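Local structure of PcaV transcriptional regulator (Streptomyces coelicolor, 4G9Y) at residues Tyr25-Trp28 with Asn29-Ser33; Pro39-Ala42 with Val43-Leu47; Gln55-Val58 with Gly59-Val62. The protein probably binds DNA as a winged helix-turn-helix transcription regulator of the MarR family, and takes 3,4-dihydroxybenzoate as a ligand. All blocks are in the same frame, centred on the assembly; numbering follows the deposited sequence.

All three contacts are helical turns, one each in helices 13-31, 38-49 and 55-62, and all are partly buried. Contacts 1 and 3 lie on opposite sides of the chain's centre, with centres about 24 Å apart, and contact 2, nearer that centre, touches both: Trp28 CH2 is 3.9 Å from Tyr41 CB, and Leu47 CD2 is 3.6 Å from Val58 CG2. Their chemistry follows their place. Contact 1 buries Leu27, Trp28 and Val32, exposes Tyr25 and Thr30, and combines aromatic faces with shared carbonyls; contact 2, with no exposed residue, turns buried aliphatic groups to helices 55-62 and 66-78 and a polar pair to helix 100-121; contact 3, the most exposed, sets a buried valine against charged side chains.

Contact 1. Residues Tyr25-Trp28 with Asn29-Ser33; sequences YLLW and NTMVS
The six-membered ring of Trp28 carries Val32 on one face: Val32 CG1 stands 3.9 Å from its centroid and 16° off the normal, a CH-pi contact. One turn back, Asn29 ND2 lies 3.3 Å above the plane of the Tyr25 ring, over its centre, with the amide and ring planes 57° apart. Both pairs lie at the C-terminal end of helix 13-31 in the MarR fold, where the Trp28 indole also meets Ser38 of the dihydroxybenzoate site and gives its NE1 hydrogen to Thr36 O.

Asn29 CG is swung beside the backbone N (chi1 -78°), which turns the amide back along the helix. From there Asn29 ND2 donates to Tyr25 O at 2.9 Å, while Asn29 N donates to the same Tyr25 O from the opposite face of the carbonyl. The bond from ND2 holds the amide over the ring. Thr30 repeats this sharing, since both its N and its OG1 bond to Leu26 O, the hydroxyl at 3.2 Å. Leu27 and Met31 run side by side, Leu27 CD2 being 4.1 Å from Met31 SD. At the helix end Trp28 O is doubly gripped, by Val32 N at 2.9 Å and by Ser33 N at 3.0 Å.

Contact 2. Residues Pro39-Ala42 with Val43-Leu47; sequences PQYA and VLNAL
Asn45 leans back on Tyr41 and Ala42, one turn earlier in helix 38-49, a helix of the winged helix-turn-helix domain. Its CB rests 3.3 Å from Tyr41 O and 3.5 Å from Ala42 O, and also approaches the tyrosine ring obliquely, with Tyr41 CE2 4.0 Å from Asn45 CB. With CG opposite the backbone N (chi1 -174°), the amide lies beside that ring, the two planes only 17° apart.

At the tip the amide divides its work. Asn45 OD1 accepts a hydrogen bond from a water at 3.0 Å, and the same water donates its other hydrogen to Ala42 O at 2.9 Å, so that it bridges the side chain to a carbonyl three residues back. Asn45 ND2 is hydrogen-bonded to His106 NE2 of helix 100-121; its 3.9 Å separation from Tyr41 OH is mere proximity. Since the Tyr41 and His106 rings also meet nearly parallel, at about 10°, the tyrosine and the asparagine together attach this side of the helix to helix 100-121.

Beneath the side chains the backbone is regular: Asn45 N reaches Tyr41 O at 2.8 Å, and Leu44 N bonds to Gln40 O. On another side of the helix Val43 packs against Val58, Ile69 and Val72, drawing together helices 55-62 and 66-78, while its CG2 lies 3.4 Å from Pro39 O.

Contact 3. Residues Gln55-Val58 with Gly59-Val62; sequences QRTV and GERV
Backbone bonds of i to i+4 type join Gln55 to Gly59, Arg56 to Glu60, Thr57 to Arg61 and Val58 to Val62, the tightest being Arg61 N to Thr57 O at 2.8 Å. Among the side chains, Thr57 and Arg61 lie alongside each other, pointing the same way. The Thr57 methyl CG2 sits 3.4 Å above the Arg61 guanidinium plane, shifted toward its rim, and is 3.7 Å from both Arg61 NH1 and NH2. Thr57 places CG2 opposite its backbone N and turns the hydroxyl beside that N (chi1 -54°); the methyl therefore faces Arg61 and OG1 is hydrogen-bonded to Asp54 OD1. The arginine chain bends at chi2 (-85°), and its NE forms a salt bridge with Glu50, which fixes the group that the methyl covers.

Helix 55-62 is the first helix of the helix-turn-helix, followed by helix 66-78, which as in other MarR proteins is probably the recognition helix. Val58 packs on Ile69 of that helix and on Leu96 of the wing strand.

On the exposed side Arg56 and Glu60 also run alongside. Glu60 OE2 is over the Arg56 guanidinium, 4.2 Å from Arg56 NH2, but no N-H points at it; at most a weak attraction of opposite charges is likely, and Arg56 is poorly ordered. Further along, Val62 CG2 comes to 3.3 Å from Val58 O.

Contact 1. Residues Tyr25-Trp28 with Asn29-Ser33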
ATOM      1  N   TYR A  25       2.273  -4.341  -7.601  1.00 16.92           N
ATOM      2  CA  TYR A  25       1.828  -5.585  -6.965  1.00 20.52           C
ATOM      3  C   TYR A  25       1.168  -6.502  -7.992  1.00 22.47           C
ATOM      4  O   TYR A  25       1.391  -7.716  -7.992  1.00 22.77           O
ATOM      5  CB  TYR A  25       0.854  -5.267  -5.818  1.00 18.56           C
ATOM      6  CG  TYR A  25       0.278  -6.474  -5.111  1.00 28.25           C
ATOM      7  CD1 TYR A  25      -0.976  -6.970  -5.445  1.00 32.71           C
ATOM      8  CD2 TYR A  25       0.987  -7.109  -4.091  1.00 32.52           C
ATOM      9  CE1 TYR A  25      -1.507  -8.073  -4.787  1.00 36.91           C
ATOM     10  CE2 TYR A  25       0.468  -8.203  -3.431  1.00 34.85           C
ATOM     11  CZ  TYR A  25      -0.777  -8.684  -3.783  1.00 38.54           C
ATOM     12  OH  TYR A  25      -1.292  -9.774  -3.124  1.00 40.71           O
ATOM     13  N   LEU A  26       0.371  -5.919  -8.880  1.00 24.54           N
ATOM     14  CA  LEU A  26      -0.251  -6.686  -9.964  1.00 21.35           C
ATOM     15  C   LEU A  26       0.801  -7.330 -10.870  1.00 25.75           C
ATOM     16  O   LEU A  26       0.688  -8.500 -11.227  1.00 25.92           O
ATOM     17  CB  LEU A  26      -1.200  -5.800 -10.787  1.00 19.99           C
ATOM     18  CG  LEU A  26      -1.765  -6.415 -12.071  1.00 33.67           C
ATOM     19  CD1 LEU A  26      -2.752  -7.524 -11.755  1.00 40.87           C
ATOM     20  CD2 LEU A  26      -2.403  -5.355 -12.968  1.00 34.04           C
ATOM     21  N   LEU A  27       1.836  -6.577 -11.233  1.00 22.60           N
ATOM     22  CA  LEU A  27       2.866  -7.127 -12.115  1.00 21.83           C
ATOM     23  C   LEU A  27       3.706  -8.191 -11.422  1.00 24.60           C
ATOM     24  O   LEU A  27       4.155  -9.142 -12.055  1.00 26.50           O
ATOM     25  CB  LEU A  27       3.775  -6.028 -12.664  1.00 24.14           C
ATOM     26  CG  LEU A  27       3.295  -5.263 -13.901  1.00 31.31           C
ATOM     27  CD1 LEU A  27       4.488  -4.578 -14.540  1.00 29.62           C
ATOM     28  CD2 LEU A  27       2.607  -6.187 -14.905  1.00 26.27           C
ATOM     29  N   TRP A  28       3.927  -8.033 -10.121  1.00 20.91           N
ATOM     30  CA  TRP A  28       4.614  -9.082  -9.372  1.00 21.93           C
ATOM     31  C   TRP A  28       3.847 -10.384  -9.499  1.00 26.07           C
ATOM     32  O   TRP A  28       4.419 -11.448  -9.749  1.00 25.44           O
ATOM     33  CB  TRP A  28       4.767  -8.729  -7.893  1.00 21.93           C
ATOM     34  CG  TRP A  28       5.480  -9.836  -7.088  1.00 22.18           C
ATOM     35  CD1 TRP A  28       4.935 -11.003  -6.605  1.00 27.03           C
ATOM     36  CD2 TRP A  28       6.860  -9.849  -6.697  1.00 20.56           C
ATOM     37  NE1 TRP A  28       5.898 -11.735  -5.937  1.00 25.63           N
ATOM     38  CE2 TRP A  28       7.085 -11.046  -5.982  1.00 23.70           C
ATOM     39  CE3 TRP A  28       7.927  -8.947  -6.868  1.00 19.50           C
ATOM     40  CZ2 TRP A  28       8.329 -11.372  -5.455  1.00 19.10           C
ATOM     41  CZ3 TRP A  28       9.162  -9.278  -6.342  1.00 17.43           C
ATOM     42  CH2 TRP A  28       9.354 -10.480  -5.645  1.00 17.05           C
ATOM     43  N   ASN A  29       2.538 -10.302  -9.323  1.00 26.05           N
ATOM     44  CA  ASN A  29       1.719 -11.494  -9.346  1.00 25.35           C
ATOM     45  C   ASN A  29       1.582 -12.108 -10.740  1.00 31.56           C
ATOM     46  O   ASN A  29       1.484 -13.324 -10.879  1.00 39.14           O
ATOM     47  CB  ASN A  29       0.359 -11.243  -8.673  1.00 28.76           C
ATOM     48  CG  ASN A  29       0.467 -11.259  -7.160  1.00 38.84           C
ATOM     49  OD1 ASN A  29       0.411 -12.318  -6.540  1.00 46.46           O
ATOM     50  ND2 ASN A  29       0.686 -10.092  -6.563  1.00 35.71           N
ATOM     51  N   THR A  30       1.618 -11.286 -11.779  1.00 31.53           N
ATOM     52  CA  THR A  30       1.462 -11.837 -13.120  1.00 35.60           C
ATOM     53  C   THR A  30       2.803 -12.196 -13.776  1.00 32.58           C
ATOM     54  O   THR A  30       2.860 -13.076 -14.614  1.00 28.42           O
ATOM     55  CB  THR A  30       0.663 -10.901 -14.039  1.00 35.30           C
ATOM     56  OG1 THR A  30       1.353  -9.666 -14.153  1.00 31.41           O
ATOM     57  CG2 THR A  30      -0.736 -10.630 -13.477  1.00 40.87           C
ATOM     58  N   MET A  31       3.886 -11.538 -13.389  1.00 25.73           N
ATOM     59  CA  MET A  31       5.160 -11.761 -14.073  1.00 26.88           C
ATOM     60  C   MET A  31       6.244 -12.418 -13.209  1.00 29.95           C
ATOM     61  O   MET A  31       7.274 -12.866 -13.720  1.00 28.39           O
ATOM     62  CB  MET A  31       5.703 -10.445 -14.636  1.00 23.31           C
ATOM     63  CG  MET A  31       4.873  -9.863 -15.770  1.00 29.29           C
ATOM     64  SD  MET A  31       5.691  -8.376 -16.369  1.00 36.36           S
ATOM     65  CE  MET A  31       7.210  -9.074 -17.052  1.00 34.56           C
ATOM     66  N   VAL A  32       6.048 -12.434 -11.901  1.00 23.26           N
ATOM     67  CA  VAL A  32       7.068 -13.012 -11.034  1.00 23.26           C
ATOM     68  C   VAL A  32       6.565 -14.307 -10.438  1.00 29.84           C
ATOM     69  O   VAL A  32       7.060 -15.373 -10.778  1.00 26.82           O
ATOM     70  CB  VAL A  32       7.515 -12.057  -9.927  1.00 21.58           C
ATOM     71  CG1 VAL A  32       8.531 -12.740  -9.026  1.00 17.65           C
ATOM     72  CG2 VAL A  32       8.110 -10.759 -10.543  1.00 17.03           C
ATOM     73  N   SER A  33       5.563 -14.211  -9.570  1.00 24.88           N
ATOM     74  CA  SER A  33       5.006 -15.382  -8.921  1.00 29.33           C
ATOM     75  C   SER A  33       3.680 -15.089  -8.237  1.00 30.95           C
ATOM     76  O   SER A  33       3.522 -14.077  -7.556  1.00 33.04           O
ATOM     77  CB  SER A  33       5.978 -15.927  -7.876  1.00 28.72           C
ATOM     78  OG  SER A  33       5.392 -17.036  -7.213  1.00 27.45           O
TER

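Contact 2. Residues Pro39-Ala42 with Val43-Leu47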
ATOM      1  N   PRO A  39       7.816 -10.082   0.175  1.00 24.15           N
ATOM      2  CA  PRO A  39       8.529 -10.271   1.449  1.00 26.65           C
ATOM      3  C   PRO A  39       9.186 -11.653   1.565  1.00 28.12           C
ATOM      4  O   PRO A  39      10.283 -11.771   2.110  1.00 27.94           O
ATOM      5  CB  PRO A  39       7.410 -10.138   2.493  1.00 29.91           C
ATOM      6  CG  PRO A  39       6.361  -9.299   1.811  1.00 33.78           C
ATOM      7  CD  PRO A  39       6.381  -9.810   0.402  1.00 29.55           C
ATOM      8  N   GLN A  40       8.531 -12.684   1.052  1.00 19.23           N
ATOM      9  CA  GLN A  40       9.128 -14.005   1.073  1.00 22.00           C
ATOM     10  C   GLN A  40      10.411 -14.024   0.260  1.00 24.24           C
ATOM     11  O   GLN A  40      11.426 -14.582   0.692  1.00 23.95           O
ATOM     12  CB  GLN A  40       8.146 -15.056   0.555  1.00 19.23           C
ATOM     13  CG  GLN A  40       6.988 -15.292   1.506  1.00 23.29           C
ATOM     14  CD  GLN A  40       5.845 -16.075   0.876  1.00 29.97           C
ATOM     15  OE1 GLN A  40       5.951 -16.546  -0.252  1.00 31.84           O
ATOM     16  NE2 GLN A  40       4.746 -16.224   1.618  1.00 35.47           N
ATOM     17  N   TYR A  41      10.372 -13.410  -0.917  1.00 20.74           N
ATOM     18  CA  TYR A  41      11.572 -13.347  -1.739  1.00 22.75           C
ATOM     19  C   TYR A  41      12.691 -12.567  -1.041  1.00 19.44           C
ATOM     20  O   TYR A  41      13.866 -12.936  -1.131  1.00 18.46           O
ATOM     21  CB  TYR A  41      11.276 -12.746  -3.127  1.00 20.44           C
ATOM     22  CG  TYR A  41      12.538 -12.584  -3.921  1.00 23.77           C
ATOM     23  CD1 TYR A  41      13.054 -13.634  -4.669  1.00 23.59           C
ATOM     24  CD2 TYR A  41      13.251 -11.389  -3.881  1.00 18.77           C
ATOM     25  CE1 TYR A  41      14.247 -13.485  -5.383  1.00 26.26           C
ATOM     26  CE2 TYR A  41      14.437 -11.241  -4.572  1.00 22.68           C
ATOM     27  CZ  TYR A  41      14.928 -12.282  -5.323  1.00 28.97           C
ATOM     28  OH  TYR A  41      16.111 -12.092  -6.007  1.00 32.79           O
ATOM     29  N   ALA A  42      12.336 -11.471  -0.371  1.00 18.80           N
ATOM     30  CA  ALA A  42      13.336 -10.688   0.349  1.00 18.40           C
ATOM     31  C   ALA A  42      14.064 -11.527   1.401  1.00 14.34           C
ATOM     32  O   ALA A  42      15.278 -11.368   1.621  1.00 18.09           O
ATOM     33  CB  ALA A  42      12.697  -9.435   0.994  1.00 22.84           C
ATOM     34  N   VAL A  43      13.331 -12.434   2.036  1.00 15.20           N
ATOM     35  CA  VAL A  43      13.944 -13.346   3.010  1.00 19.96           C
ATOM     36  C   VAL A  43      14.914 -14.324   2.334  1.00 19.18           C
ATOM     37  O   VAL A  43      16.035 -14.526   2.805  1.00 18.67           O
ATOM     38  CB  VAL A  43      12.862 -14.096   3.835  1.00 23.34           C
ATOM     39  CG1 VAL A  43      13.485 -15.184   4.698  1.00 21.03           C
ATOM     40  CG2 VAL A  43      12.104 -13.102   4.697  1.00 24.18           C
ATOM     41  N   LEU A  44      14.489 -14.946   1.237  1.00 21.04           N
ATOM     42  CA  LEU A  44      15.403 -15.811   0.487  1.00 22.46           C
ATOM     43  C   LEU A  44      16.636 -15.012   0.075  1.00 18.23           C
ATOM     44  O   LEU A  44      17.772 -15.481   0.174  1.00 22.02           O
ATOM     45  CB  LEU A  44      14.728 -16.365  -0.770  1.00 18.04           C
ATOM     46  CG  LEU A  44      13.460 -17.195  -0.607  1.00 22.21           C
ATOM     47  CD1 LEU A  44      12.819 -17.416  -1.984  1.00 21.95           C
ATOM     48  CD2 LEU A  44      13.781 -18.520   0.074  1.00 17.43           C
ATOM     49  N   ASN A  45      16.398 -13.805  -0.405  1.00 19.50           N
ATOM     50  CA  ASN A  45      17.485 -12.949  -0.847  1.00 19.29           C
ATOM     51  C   ASN A  45      18.483 -12.616   0.257  1.00 22.76           C
ATOM     52  O   ASN A  45      19.703 -12.688   0.051  1.00 23.06           O
ATOM     53  CB  ASN A  45      16.932 -11.666  -1.467  1.00 19.74           C
ATOM     54  CG  ASN A  45      18.022 -10.813  -2.084  1.00 28.12           C
ATOM     55  OD1 ASN A  45      18.340  -9.730  -1.587  1.00 34.84           O
ATOM     56  ND2 ASN A  45      18.625 -11.318  -3.149  1.00 21.24           N
ATOM     57  N   ALA A  46      17.970 -12.257   1.428  1.00 21.36           N
ATOM     58  CA  ALA A  46      18.827 -11.982   2.577  1.00 24.25           C
ATOM     59  C   ALA A  46      19.668 -13.208   2.964  1.00 23.89           C
ATOM     60  O   ALA A  46      20.824 -13.087   3.387  1.00 21.95           O
ATOM     61  CB  ALA A  46      17.981 -11.523   3.765  1.00 22.76           C
ATOM     62  N   LEU A  47      19.090 -14.395   2.816  1.00 17.62           N
ATOM     63  CA  LEU A  47      19.769 -15.616   3.255  1.00 20.78           C
ATOM     64  C   LEU A  47      20.786 -16.149   2.233  1.00 24.10           C
ATOM     65  O   LEU A  47      21.668 -16.931   2.580  1.00 24.35           O
ATOM     66  CB  LEU A  47      18.743 -16.695   3.615  1.00 21.89           C
ATOM     67  CG  LEU A  47      17.937 -16.419   4.890  1.00 23.30           C
ATOM     68  CD1 LEU A  47      16.847 -17.473   5.055  1.00 22.86           C
ATOM     69  CD2 LEU A  47      18.864 -16.389   6.114  1.00 29.25           C
TER
HETATM   70  O   HOH W   1      16.693  -8.964   0.806  1.00 29.67           O

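Contact 3. Residues Gln55-Val58 with Gly59-Val62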
ATOM      1  N   GLN A  55      16.915 -15.621  12.784  1.00 31.34           N
ATOM      2  CA  GLN A  55      15.610 -15.142  12.353  1.00 25.24           C
ATOM      3  C   GLN A  55      15.353 -13.691  12.701  1.00 33.70           C
ATOM      4  O   GLN A  55      14.809 -12.938  11.894  1.00 34.32           O
ATOM      5  CB  GLN A  55      14.514 -16.019  12.960  1.00 28.31           C
ATOM      6  CG  GLN A  55      13.114 -15.678  12.497  1.00 29.58           C
ATOM      7  CD  GLN A  55      12.125 -16.772  12.862  1.00 36.68           C
ATOM      8  OE1 GLN A  55      12.404 -17.960  12.682  1.00 35.84           O
ATOM      9  NE2 GLN A  55      10.971 -16.378  13.393  1.00 35.82           N
ATOM     10  N   ARG A  56      15.737 -13.307  13.912  1.00 35.29           N
ATOM     11  CA  ARG A  56      15.539 -11.950  14.376  1.00 33.42           C
ATOM     12  C   ARG A  56      16.257 -10.989  13.427  1.00 34.33           C
ATOM     13  O   ARG A  56      15.684  -9.985  12.989  1.00 30.12           O
ATOM     14  CB  ARG A  56      16.058 -11.829  15.810  1.00 39.70           C
ATOM     15  CG  ARG A  56      16.147 -10.438  16.399  1.00 56.18           C
ATOM     16  CD  ARG A  56      16.656 -10.542  17.841  1.00 73.32           C
ATOM     17  NE  ARG A  56      16.995  -9.249  18.429  1.00 86.40           N
ATOM     18  CZ  ARG A  56      18.227  -8.749  18.477  1.00 94.26           C
ATOM     19  NH1 ARG A  56      19.243  -9.437  17.969  1.00 93.66           N
ATOM     20  NH2 ARG A  56      18.445  -7.563  19.033  1.00 98.63           N
ATOM     21  N   THR A  57      17.498 -11.314  13.080  1.00 28.94           N
ATOM     22  CA  THR A  57      18.262 -10.439  12.194  1.00 27.51           C
ATOM     23  C   THR A  57      17.695 -10.438  10.777  1.00 28.44           C
ATOM     24  O   THR A  57      17.653  -9.395  10.129  1.00 26.99           O
ATOM     25  CB  THR A  57      19.751 -10.812  12.164  1.00 32.33           C
ATOM     26  OG1 THR A  57      20.249 -10.841  13.507  1.00 38.78           O
ATOM     27  CG2 THR A  57      20.559  -9.776  11.345  1.00 30.08           C
ATOM     28  N   VAL A  58      17.242 -11.601  10.300  1.00 26.04           N
ATOM     29  CA  VAL A  58      16.640 -11.657   8.974  1.00 26.54           C
ATOM     30  C   VAL A  58      15.430 -10.722   8.908  1.00 26.32           C
ATOM     31  O   VAL A  58      15.262  -9.988   7.937  1.00 25.14           O
ATOM     32  CB  VAL A  58      16.244 -13.093   8.568  1.00 32.94           C
ATOM     33  CG1 VAL A  58      15.415 -13.081   7.302  1.00 30.42           C
ATOM     34  CG2 VAL A  58      17.483 -13.942   8.379  1.00 31.34           C
ATOM     35  N   GLY A  59      14.603 -10.740   9.953  1.00 27.27           N
ATOM     36  CA  GLY A  59      13.467  -9.838  10.028  1.00 28.41           C
ATOM     37  C   GLY A  59      13.925  -8.394   9.952  1.00 32.55           C
ATOM     38  O   GLY A  59      13.303  -7.562   9.296  1.00 32.22           O
ATOM     39  N   GLU A  60      15.030  -8.099  10.624  1.00 35.31           N
ATOM     40  CA  GLU A  60      15.602  -6.759  10.568  1.00 39.94           C
ATOM     41  C   GLU A  60      16.080  -6.386   9.166  1.00 34.92           C
ATOM     42  O   GLU A  60      15.852  -5.268   8.734  1.00 32.60           O
ATOM     43  CB  GLU A  60      16.735  -6.601  11.583  1.00 34.67           C
ATOM     44  CG  GLU A  60      16.260  -6.508  13.014  1.00 43.66           C
ATOM     45  CD  GLU A  60      17.404  -6.520  14.016  1.00 54.62           C
ATOM     46  OE1 GLU A  60      18.582  -6.661  13.607  1.00 52.19           O
ATOM     47  OE2 GLU A  60      17.120  -6.393  15.223  1.00 63.64           O
ATOM     48  N   ARG A  61      16.737  -7.310   8.461  1.00 27.82           N
ATOM     49  CA  ARG A  61      17.238  -7.014   7.108  1.00 27.26           C
ATOM     50  C   ARG A  61      16.123  -6.640   6.165  1.00 26.49           C
ATOM     51  O   ARG A  61      16.301  -5.796   5.294  1.00 25.70           O
ATOM     52  CB  ARG A  61      17.915  -8.235   6.477  1.00 27.09           C
ATOM     53  CG  ARG A  61      19.215  -8.619   7.080  1.00 24.78           C
ATOM     54  CD  ARG A  61      20.400  -7.842   6.482  1.00 24.01           C
ATOM     55  NE  ARG A  61      21.591  -8.384   7.116  1.00 23.47           N
ATOM     56  CZ  ARG A  61      22.012  -8.022   8.319  1.00 29.43           C
ATOM     57  NH1 ARG A  61      21.385  -7.055   8.987  1.00 24.45           N
ATOM     58  NH2 ARG A  61      23.081  -8.600   8.835  1.00 35.61           N
ATOM     59  N   VAL A  62      14.991  -7.324   6.296  1.00 24.49           N
ATOM     60  CA  VAL A  62      13.901  -7.116   5.350  1.00 27.34           C
ATOM     61  C   VAL A  62      12.829  -6.158   5.888  1.00 35.94           C
ATOM     62  O   VAL A  62      11.857  -5.869   5.203  1.00 35.53           O
ATOM     63  CB  VAL A  62      13.280  -8.458   4.883  1.00 31.02           C
ATOM     64  CG1 VAL A  62      14.343  -9.320   4.219  1.00 33.18           C
ATOM     65  CG2 VAL A  62      12.664  -9.212   6.046  1.00 26.17           C
TER